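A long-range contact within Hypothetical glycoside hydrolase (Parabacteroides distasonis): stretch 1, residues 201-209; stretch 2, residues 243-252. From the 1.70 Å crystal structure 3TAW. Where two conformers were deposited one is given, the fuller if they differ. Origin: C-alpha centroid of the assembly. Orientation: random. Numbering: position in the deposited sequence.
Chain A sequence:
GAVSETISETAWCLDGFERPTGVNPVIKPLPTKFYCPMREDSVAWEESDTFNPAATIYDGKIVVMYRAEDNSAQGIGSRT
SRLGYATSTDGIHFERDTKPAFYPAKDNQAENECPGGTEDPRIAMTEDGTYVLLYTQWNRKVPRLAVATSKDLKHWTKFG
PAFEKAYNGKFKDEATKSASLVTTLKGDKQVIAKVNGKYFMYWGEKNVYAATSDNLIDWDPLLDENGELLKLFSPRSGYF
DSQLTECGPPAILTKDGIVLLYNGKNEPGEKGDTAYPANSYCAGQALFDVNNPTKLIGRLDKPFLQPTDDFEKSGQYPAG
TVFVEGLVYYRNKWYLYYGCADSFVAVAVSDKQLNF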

# COMPACT_ATOMS: atom_id res chain seq x y z
N MSE A 201 10.49 -6.45 -5.15
CA MSE A 201 9.68 -5.44 -4.49
C MSE A 201 10.53 -4.48 -3.69
O MSE A 201 11.64 -4.81 -3.25
N TYR A 202 10.00 -3.27 -3.56
CA TYR A 202 10.47 -2.27 -2.60
C TYR A 202 9.57 -2.43 -1.40
O TYR A 202 8.35 -2.67 -1.55
N TRP A 203 10.12 -2.35 -0.20
CA TRP A 203 9.27 -2.44 0.99
C TRP A 203 9.84 -1.62 2.13
O TRP A 203 11.03 -1.27 2.13
N GLY A 204 8.99 -1.29 3.08
CA GLY A 204 9.43 -0.65 4.31
C GLY A 204 8.69 0.62 4.66
O GLY A 204 8.00 1.21 3.83
N GLU A 205 8.87 1.03 5.91
CA GLU A 205 8.31 2.24 6.49
C GLU A 205 9.42 3.23 6.91
O GLU A 205 9.39 4.39 6.55
N LYS A 206 10.39 2.77 7.71
CA LYS A 206 11.44 3.63 8.24
C LYS A 206 12.53 3.97 7.20
O LYS A 206 13.22 4.96 7.36
N ASN A 207 12.70 3.08 6.22
CA ASN A 207 13.55 3.29 5.05
C ASN A 207 12.89 2.52 3.91
O ASN A 207 12.01 1.70 4.15
N VAL A 208 13.35 2.76 2.69
CA VAL A 208 12.97 1.94 1.55
C VAL A 208 14.02 0.82 1.39
O VAL A 208 15.21 1.06 1.08
N TYR A 209 13.57 -0.40 1.64
CA TYR A 209 14.36 -1.61 1.51
C TYR A 209 13.92 -2.33 0.23
O TYR A 209 13.05 -1.84 -0.50
N GLN A 243 10.98 11.96 8.31
CA GLN A 243 10.89 10.97 9.38
C GLN A 243 10.66 9.55 8.89
O GLN A 243 11.20 8.60 9.48
N LEU A 244 9.84 9.40 7.85
CA LEU A 244 9.56 8.08 7.26
C LEU A 244 9.55 8.17 5.75
O LEU A 244 9.23 9.22 5.19
N THR A 245 9.91 7.05 5.12
CA THR A 245 9.79 6.85 3.66
C THR A 245 9.11 5.49 3.44
O THR A 245 9.76 4.43 3.40
N GLU A 246 7.78 5.51 3.34
CA GLU A 246 6.99 4.29 3.40
C GLU A 246 6.39 3.97 2.02
O GLU A 246 5.62 4.76 1.44
N CYS A 247 6.74 2.79 1.51
CA CYS A 247 6.33 2.40 0.18
C CYS A 247 4.81 2.47 0.01
O CYS A 247 4.06 2.23 0.94
N GLY A 248 4.39 2.84 -1.20
CA GLY A 248 2.99 3.06 -1.52
C GLY A 248 2.43 1.92 -2.36
O GLY A 248 2.58 0.74 -2.00
N PRO A 249 1.78 2.24 -3.49
CA PRO A 249 1.27 1.18 -4.34
C PRO A 249 2.38 0.40 -5.04
O PRO A 249 3.56 0.75 -4.91
N PRO A 250 2.02 -0.65 -5.79
CA PRO A 250 3.04 -1.31 -6.60
C PRO A 250 3.83 -0.36 -7.51
O PRO A 250 3.28 0.65 -8.02
N ALA A 251 5.12 -0.66 -7.65
CA ALA A 251 6.02 0.11 -8.47
C ALA A 251 5.76 -0.20 -9.94
O ALA A 251 5.23 -1.27 -10.28
N ILE A 252 6.15 0.74 -10.80
CA ILE A 252 5.89 0.68 -12.24
C ILE A 252 7.18 0.80 -13.05
O ILE A 252 7.82 1.86 -13.04

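The apolar part of this contact gathers around C247, whose CA-to-CB bond points toward the first stretch and whose chi1 is m (-66°). The short cysteine side chain, with its polarizable sulfur, suits this place beside the backbone: C247 SG lies 3.6 Å from W203 N, 3.9 Å from Y202 CB and 4.1 Å from V208 CG1. Y202, also directed toward its partner stretch with chi1 m, extends the apolar surface, its CD1 meeting A251 CB at 4.1 Å; the methyl of A251 approaches the ring obliquely. W203, by contrast, has its CA-to-CB bond directed away and adds little. V208, chi1 t, also reaches T245, with CG2 3.8 Å from OG1.

Two backbone hydrogen bonds join the stretches, from strand 244-247 to carbonyls of the loop after W203. C247 N donates to G204 O at 3.1 Å, and E246 CA makes a CA-H...O contact with the same oxygen at 3.3 Å. G204 has phi/psi of 128/165, where a CB would be jammed against the preceding carbonyl and would also clash with N207 O, so glycine fits this corner. A weak hydrogen bond runs from T245 N to E205 O, 3.1 Å, its angle being well bent. T245, chi1 p, places OG1 3.4 Å from N207 CA, a packing contact.

At the more open end, two acidic side chains, both with chi1 and chi2 t, come together: E205 OE2 and E246 OE1 are 4.1 Å apart. Such like charges would ordinarily repel, but water 1 donates to both, at 2.7 Å to E205 OE2 and 2.6 Å to E246 OE1, bridging the carboxylates. Beside them L244 (m, t) supplies hydrocarbon cover, with CB 3.5 Å from E205 O and CD2 4.3 Å from K206 CG. Only the base of the K206 side chain lies near L244; its CA-to-CB bond points away, and the residue is exposed, as suits a charged lysine. N207 also starts away, and its ND2 donates to Y209 OH at 3.0 Å within the first stretch.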

# COMPACT_ATOMS: atom_id res chain seq x y z
CB MSE A 201 8.59 -6.08 -3.62
CG MSE A 201 9.11 -6.89 -2.48
SE MSE A 201 7.68 -7.75 -1.48
CE MSE A 201 8.76 -8.21 0.05
CB TYR A 202 10.40 -0.85 -3.19
CG TYR A 202 11.20 -0.72 -4.45
CD1 TYR A 202 10.64 -1.02 -5.69
CD2 TYR A 202 12.54 -0.34 -4.41
CE1 TYR A 202 11.39 -0.94 -6.85
CE2 TYR A 202 13.31 -0.27 -5.58
CZ TYR A 202 12.73 -0.58 -6.79
OH TYR A 202 13.45 -0.51 -7.96
CB TRP A 203 9.06 -3.92 1.38
CG TRP A 203 10.31 -4.55 1.92
CD1 TRP A 203 11.33 -5.09 1.20
CD2 TRP A 203 10.69 -4.61 3.29
NE1 TRP A 203 12.31 -5.53 2.04
CE2 TRP A 203 11.95 -5.24 3.34
CE3 TRP A 203 10.09 -4.21 4.48
CZ2 TRP A 203 12.63 -5.47 4.53
CZ3 TRP A 203 10.75 -4.43 5.66
CH2 TRP A 203 12.03 -5.05 5.69
CB GLU A 205 7.47 1.85 7.72
CG GLU A 205 6.88 3.01 8.49
CD GLU A 205 6.25 2.59 9.83
OE1 GLU A 205 6.66 1.57 10.44
OE2 GLU A 205 5.37 3.32 10.30
CB LYS A 206 12.10 2.97 9.44
CG LYS A 206 11.16 2.75 10.62
CD LYS A 206 11.87 2.00 11.76
CE LYS A 206 11.23 2.23 13.13
NZ LYS A 206 9.75 2.41 13.11
CB ASN A 207 14.96 2.70 5.27
CG ASN A 207 15.65 3.29 6.47
OD1 ASN A 207 16.29 4.34 6.36
ND2 ASN A 207 15.56 2.61 7.63
CB VAL A 208 12.83 2.78 0.28
CG1 VAL A 208 12.57 1.88 -0.94
CG2 VAL A 208 11.69 3.80 0.46
CB TYR A 209 14.07 -2.54 2.71
CG TYR A 209 14.27 -1.92 4.08
CD1 TYR A 209 15.54 -1.69 4.58
CD2 TYR A 209 13.18 -1.59 4.88
CE1 TYR A 209 15.71 -1.14 5.85
CE2 TYR A 209 13.36 -1.05 6.16
CZ TYR A 209 14.61 -0.82 6.63
OH TYR A 209 14.81 -0.29 7.91
CB GLN A 243 9.80 11.34 10.40
CG GLN A 243 9.86 10.45 11.64
CD GLN A 243 8.83 10.82 12.70
OE1 GLN A 243 7.96 10.01 13.05
NE2 GLN A 243 8.91 12.03 13.20
CB LEU A 244 8.20 7.51 7.73
CG LEU A 244 7.96 7.33 9.23
CD1 LEU A 244 6.47 7.01 9.46
CD2 LEU A 244 8.89 6.29 9.85
CB THR A 245 11.15 6.85 2.95
OG1 THR A 245 12.02 5.90 3.58
CG2 THR A 245 11.80 8.24 3.00
CB GLU A 246 5.88 4.41 4.45
CG GLU A 246 5.06 3.16 4.62
CD GLU A 246 4.27 3.12 5.91
OE1 GLU A 246 4.06 4.21 6.50
OE2 GLU A 246 3.90 2.00 6.34
CB CYS A 247 6.84 1.01 -0.14
SG CYS A 247 8.62 0.93 -0.25
CB PRO A 249 0.42 1.95 -5.37
CG PRO A 249 1.06 3.27 -5.46
CD PRO A 249 1.58 3.58 -4.08
CB PRO A 250 2.23 -2.32 -7.42
CG PRO A 250 1.04 -2.62 -6.55
CD PRO A 250 0.70 -1.29 -5.95
CB ALA A 251 7.48 -0.23 -8.13
CB ILE A 252 4.91 1.77 -12.70
CG1 ILE A 252 3.61 1.68 -11.90
CG2 ILE A 252 4.61 1.60 -14.18
CD1 ILE A 252 2.55 2.71 -12.27
O HOH W 1 3.50 4.81 8.96